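Local coordinates for 457aa long hypothetical protein (Pyrococcus horikoshii, PDB 2CSU) that is of unknown function but resembles succinyl-CoA ligases in build, with a Rossmann-type domain of the CoA-binding family followed by two ligase-type domains, at residues 390-394 and 422-428; 287-291 and 403-407. All blocks are in the same frame, centred on the assembly; numbering follows the deposited sequence.

How the contacts relate
The first segment met along the chain is 287-291, in the loop between helix 276-283 and strand 295-300. Contact 2 joins it to 403-407 and closes a long loop of 111 residues. Segment 390-394, on helix 388-400, lies within that loop. Its partner, 422-428, lies beyond it, so the two contacts cross. Contact 1 closes a short loop that contains strand 406-411 and pairs the helices before and after that strand. Contact 2 fastens the loop 287-291 to the strand's start. The two meet directly where NE2 of Gln-288 probably donates a hydrogen bond to O of Gly-427, the two atoms being 2.6 Å apart.

Contact 1 (390-394 and 422-428); sequences AEGII and LLEKNGI
The side-chain amide of Asn-426 has one face covered by Ile-394. CD1 of Ile-394 sits on the ND2 half, 3.5 Å from ND2 of Asn-426. CG2 of Ile-394 lies over the same face at the other half, 3.7 Å from OD1 of Asn-426. The two side chains cross at about a right angle. At the amide's edge, ND2 of Asn-426 donates to O of Leu-422 at 2.8 Å. This acceptor is close to the amide plane, and the C=O...N angle of 163° makes the approach nearly head-on. The bond fixes the rotation of the amide and gives a helix-end carbonyl a side-chain donor. CD1 of Ile-394 also touches that carbonyl, so the isoleucine tip sits over the bonded pair.

Helix 417-424 ends here in a Schellman motif. Ile-428 N donates to Leu-423 O, and Gly-427 N to Glu-424 O, with Gly-427 at the C-prime position and a positive phi of 77°. Asn-426 N also reaches Leu-423 O, from the opposite face of that carbonyl plane. The turn brings Ile-428 back towards helix 388-400, and its CD1 meets CG2 of Ile-393 at 3.7 Å.

Further in, Leu-423 holds CG anti to its carbonyl carbon (chi1 -66°), which brings CD2 against CB of Ala-390 at 3.8 Å and against CG1 of Ile-394. Ala-390 and Leu-423 both rest on Phe-410 of strand 406-411, so the two helices lie side by side on one face of the sheet. CG of Leu-422 lies 3.7 Å from CD1 of Ile-394, and CD2 of Leu-422 touches CG of Glu-391 at 3.7 Å. OE1 of Glu-391 is hydrogen-bonded to OG1 of Thr-387.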
loop_
_atom_site.group_PDB
_atom_site.type_symbol
_atom_site.label_atom_id
_atom_site.label_comp_id
_atom_site.label_asym_id
_atom_site.label_seq_id
_atom_site.Cartn_x
_atom_site.Cartn_y
_atom_site.Cartn_z
ATOM N N ALA A 390 -4.461 -12.114 -16.815
ATOM C CA ALA A 390 -4.202 -13.036 -15.714
ATOM C C ALA A 390 -4.497 -14.462 -16.195
ATOM O O ALA A 390 -3.679 -15.363 -16.038
ATOM C CB ALA A 390 -5.073 -12.697 -14.541
ATOM N N GLU A 391 -5.669 -14.668 -16.788
ATOM C CA GLU A 391 -6.027 -15.993 -17.288
ATOM C C GLU A 391 -4.882 -16.491 -18.144
ATOM O O GLU A 391 -4.433 -17.624 -17.996
ATOM C CB GLU A 391 -7.315 -15.924 -18.113
ATOM C CG GLU A 391 -8.548 -15.618 -17.274
ATOM C CD GLU A 391 -9.705 -15.109 -18.104
ATOM O OE1 GLU A 391 -10.675 -14.594 -17.504
ATOM O OE2 GLU A 391 -9.644 -15.219 -19.350
ATOM N N GLY A 392 -4.400 -15.628 -19.034
ATOM C CA GLY A 392 -3.284 -16.005 -19.886
ATOM C C GLY A 392 -2.054 -16.436 -19.099
ATOM O O GLY A 392 -1.320 -17.320 -19.536
ATOM N N ILE A 393 -1.816 -15.821 -17.945
ATOM C CA ILE A 393 -0.660 -16.178 -17.113
ATOM C C ILE A 393 -0.885 -17.574 -16.542
ATOM O O ILE A 393 -0.029 -18.466 -16.615
ATOM C CB ILE A 393 -0.505 -15.232 -15.885
ATOM C CG1 ILE A 393 -0.221 -13.795 -16.330
ATOM C CG2 ILE A 393 0.595 -15.764 -14.962
ATOM C CD1 ILE A 393 1.031 -13.643 -17.074
ATOM N N ILE A 394 -2.052 -17.710 -15.932
ATOM C CA ILE A 394 -2.490 -18.934 -15.295
ATOM C C ILE A 394 -2.456 -20.112 -16.260
ATOM O O ILE A 394 -1.877 -21.159 -15.966
ATOM C CB ILE A 394 -3.914 -18.732 -14.737
ATOM C CG1 ILE A 394 -3.858 -17.716 -13.589
ATOM C CG2 ILE A 394 -4.518 -20.063 -14.323
ATOM C CD1 ILE A 394 -5.184 -17.417 -12.938
ATOM N N LEU A 422 -8.214 -13.735 -8.941
ATOM C CA LEU A 422 -8.066 -14.922 -9.778
ATOM C C LEU A 422 -6.657 -15.507 -9.735
ATOM O O LEU A 422 -6.487 -16.726 -9.752
ATOM C CB LEU A 422 -8.450 -14.592 -11.222
ATOM C CG LEU A 422 -8.358 -15.729 -12.248
ATOM C CD1 LEU A 422 -9.277 -16.896 -11.858
ATOM C CD2 LEU A 422 -8.746 -15.189 -13.614
ATOM N N LEU A 423 -5.643 -14.644 -9.710
ATOM C CA LEU A 423 -4.263 -15.124 -9.635
ATOM C C LEU A 423 -4.033 -15.736 -8.251
ATOM O O LEU A 423 -3.532 -16.859 -8.130
ATOM C CB LEU A 423 -3.278 -13.972 -9.862
ATOM C CG LEU A 423 -3.299 -13.350 -11.260
ATOM C CD1 LEU A 423 -2.718 -11.949 -11.231
ATOM C CD2 LEU A 423 -2.525 -14.246 -12.213
ATOM N N GLU A 424 -4.406 -14.994 -7.213
ATOM C CA GLU A 424 -4.222 -15.569 -5.885
ATOM C C GLU A 424 -4.972 -16.895 -5.726
ATOM O O GLU A 424 -4.572 -17.786 -4.988
ATOM C CB GLU A 424 -4.724 -14.558 -4.853
ATOM C CG GLU A 424 -3.971 -13.229 -4.934
ATOM C CD GLU A 424 -2.698 -13.322 -4.124
ATOM O OE1 GLU A 424 -2.572 -14.246 -3.333
ATOM O OE2 GLU A 424 -1.839 -12.457 -4.287
ATOM N N LYS A 425 -6.117 -16.994 -6.426
ATOM C CA LYS A 425 -6.918 -18.210 -6.333
ATOM C C LYS A 425 -6.209 -19.407 -6.974
ATOM O O LYS A 425 -6.623 -20.554 -6.854
ATOM C CB LYS A 425 -8.254 -17.960 -7.035
ATOM C CG LYS A 425 -9.052 -19.248 -7.248
ATOM C CD LYS A 425 -10.054 -19.124 -8.400
ATOM C CE LYS A 425 -11.506 -19.052 -7.914
ATOM N NZ LYS A 425 -12.401 -19.542 -8.964
ATOM N N ASN A 426 -5.126 -19.103 -7.711
ATOM C CA ASN A 426 -4.379 -20.170 -8.366
ATOM C C ASN A 426 -2.960 -20.301 -7.803
ATOM O O ASN A 426 -2.063 -20.860 -8.418
ATOM C CB ASN A 426 -4.325 -19.870 -9.866
ATOM C CG ASN A 426 -5.620 -20.289 -10.516
ATOM O OD1 ASN A 426 -5.732 -21.356 -11.114
ATOM N ND2 ASN A 426 -6.623 -19.400 -10.409
ATOM N N GLY A 427 -2.763 -19.719 -6.604
ATOM C CA GLY A 427 -1.457 -19.818 -5.960
ATOM C C GLY A 427 -0.434 -18.864 -6.585
ATOM O O GLY A 427 0.756 -18.915 -6.303
ATOM N N ILE A 428 -0.808 -17.835 -7.335
ATOM C CA ILE A 428 0.163 -16.849 -7.797
ATOM C C ILE A 428 0.133 -15.578 -6.964
ATOM O O ILE A 428 -0.805 -14.785 -7.072
ATOM C CB ILE A 428 -0.105 -16.445 -9.260
ATOM C CG1 ILE A 428 0.095 -17.652 -10.180
ATOM C CG2 ILE A 428 0.792 -15.275 -9.650
ATOM C CD1 ILE A 428 -0.131 -17.335 -11.657
#

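Contact 2 (287-291 and 403-407); sequences SQPLP and EKPVL
Gln-288 reaches Val-406 through a bend in its chain. CG stands beside the backbone N (chi1 -63°), and chi2 of -90° turns the amide towards the strand. OE1 of Gln-288 then accepts from N of Val-406 at 2.6 Å. The donor comes in above the carbonyl plane, 38° out of it. A water also donates to OE1 of Gln-288 and to O of Lys-404, so two donors grip that oxygen and the water bridges the segments. The other end of the amide is held as well, with NE2 of Gln-288 hydrogen-bonded to O of Gly-427.

Glu-403 is bent too, at chi2. The CB-CG edge of the Pro-289 ring lies over one face of its carboxylate, with CG of Pro-289 3.4 Å from CD of Glu-403. Ring carbons press close to carbonyl oxygens nearby. CB of Pro-289 lies 3.0 Å from O of Glu-403, and CB of Pro-405 lies 3.0 Å from O of Pro-289. Further along, the rings of Pro-291 and Pro-405 cross at about a right angle, with CB of Pro-291 3.7 Å from CG of Pro-405.

The contact joins a loop without regular structure to the entry of a strand in the Ligase-CoA domain. Leu-444 of helix 434-450 packs on both Pro-291 and Pro-405. Beside them, Pro-405 and Leu-407 make backbone hydrogen bonds to Leu-372, where strand 406-411 runs parallel to strand 371-377.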
loop_
_atom_site.group_PDB
_atom_site.type_symbol
_atom_site.label_atom_id
_atom_site.label_comp_id
_atom_site.label_asym_id
_atom_site.label_seq_id
_atom_site.Cartn_x
_atom_site.Cartn_y
_atom_site.Cartn_z
ATOM N N SER A 287 4.127 -19.485 -1.760
ATOM C CA SER A 287 3.070 -20.292 -2.357
ATOM C C SER A 287 3.558 -20.889 -3.678
ATOM O O SER A 287 2.902 -21.700 -4.324
ATOM C CB SER A 287 1.862 -19.385 -2.606
ATOM O OG SER A 287 1.790 -19.059 -3.995
ATOM N N GLN A 288 4.750 -20.412 -4.091
ATOM C CA GLN A 288 5.372 -20.916 -5.308
ATOM C C GLN A 288 6.631 -21.724 -4.982
ATOM O O GLN A 288 7.101 -21.772 -3.854
ATOM C CB GLN A 288 5.745 -19.715 -6.182
ATOM C CG GLN A 288 4.522 -18.910 -6.621
ATOM C CD GLN A 288 4.013 -19.455 -7.933
ATOM O OE1 GLN A 288 4.747 -19.720 -8.871
ATOM N NE2 GLN A 288 2.676 -19.617 -7.973
ATOM N N PRO A 289 7.156 -22.408 -6.014
ATOM C CA PRO A 289 8.361 -23.212 -5.862
ATOM C C PRO A 289 9.589 -22.335 -5.610
ATOM O O PRO A 289 9.697 -21.218 -6.099
ATOM C CB PRO A 289 8.553 -24.017 -7.146
ATOM C CG PRO A 289 7.225 -23.902 -7.890
ATOM C CD PRO A 289 6.679 -22.486 -7.384
ATOM N N LEU A 290 10.626 -22.928 -5.036
ATOM C CA LEU A 290 11.917 -22.266 -4.929
ATOM C C LEU A 290 12.699 -22.289 -6.245
ATOM O O LEU A 290 12.806 -23.323 -6.898
ATOM C CB LEU A 290 12.727 -22.914 -3.798
ATOM C CG LEU A 290 12.003 -22.901 -2.436
ATOM C CD1 LEU A 290 12.824 -23.626 -1.385
ATOM C CD2 LEU A 290 11.751 -21.462 -2.001
ATOM N N PRO A 291 13.252 -21.131 -6.648
ATOM C CA PRO A 291 14.029 -20.973 -7.881
ATOM C C PRO A 291 15.374 -21.693 -7.845
ATOM O O PRO A 291 16.035 -21.738 -6.805
ATOM C CB PRO A 291 14.194 -19.464 -7.977
ATOM C CG PRO A 291 14.327 -19.071 -6.532
ATOM C CD PRO A 291 13.215 -19.862 -5.896
ATOM N N GLU A 403 8.713 -26.179 -12.283
ATOM C CA GLU A 403 8.523 -25.623 -10.950
ATOM C C GLU A 403 9.450 -24.451 -10.695
ATOM O O GLU A 403 10.088 -24.337 -9.656
ATOM C CB GLU A 403 8.781 -26.731 -9.928
ATOM C CG GLU A 403 7.559 -27.628 -9.720
ATOM C CD GLU A 403 6.919 -27.294 -8.390
ATOM O OE1 GLU A 403 7.617 -27.321 -7.378
ATOM O OE2 GLU A 403 5.715 -27.023 -8.375
ATOM N N LYS A 404 9.240 -23.582 -11.673
ATOM C CA LYS A 404 9.797 -22.243 -11.597
ATOM C C LYS A 404 8.798 -21.282 -10.979
ATOM O O LYS A 404 7.668 -21.157 -11.441
ATOM C CB LYS A 404 10.217 -21.747 -12.983
ATOM C CG LYS A 404 11.346 -22.562 -13.619
ATOM C CD LYS A 404 11.519 -22.181 -15.079
ATOM C CE LYS A 404 12.566 -23.041 -15.778
ATOM N NZ LYS A 404 12.906 -22.442 -17.116
ATOM N N PRO A 405 9.212 -20.582 -9.923
ATOM C CA PRO A 405 8.320 -19.632 -9.259
ATOM C C PRO A 405 7.812 -18.562 -10.219
ATOM O O PRO A 405 8.547 -18.088 -11.089
ATOM C CB PRO A 405 9.205 -19.054 -8.154
ATOM C CG PRO A 405 10.577 -19.098 -8.765
ATOM C CD PRO A 405 10.591 -20.461 -9.414
ATOM N N VAL A 406 6.544 -18.197 -10.060
ATOM C CA VAL A 406 5.930 -17.147 -10.858
ATOM C C VAL A 406 5.308 -16.072 -9.968
ATOM O O VAL A 406 4.499 -16.338 -9.088
ATOM C CB VAL A 406 4.857 -17.787 -11.735
ATOM C CG1 VAL A 406 4.123 -16.704 -12.523
ATOM C CG2 VAL A 406 5.492 -18.766 -12.703
ATOM N N LEU A 407 5.757 -14.824 -10.188
ATOM C CA LEU A 407 5.209 -13.717 -9.419
ATOM C C LEU A 407 4.461 -12.740 -10.324
ATOM O O LEU A 407 4.779 -12.558 -11.492
ATOM C CB LEU A 407 6.368 -13.001 -8.730
ATOM C CG LEU A 407 7.145 -13.931 -7.795
ATOM C CD1 LEU A 407 8.277 -13.212 -7.061
ATOM C CD2 LEU A 407 6.258 -14.555 -6.717
HETATM O O HOH W 1 4.605 -21.948 -10.867
#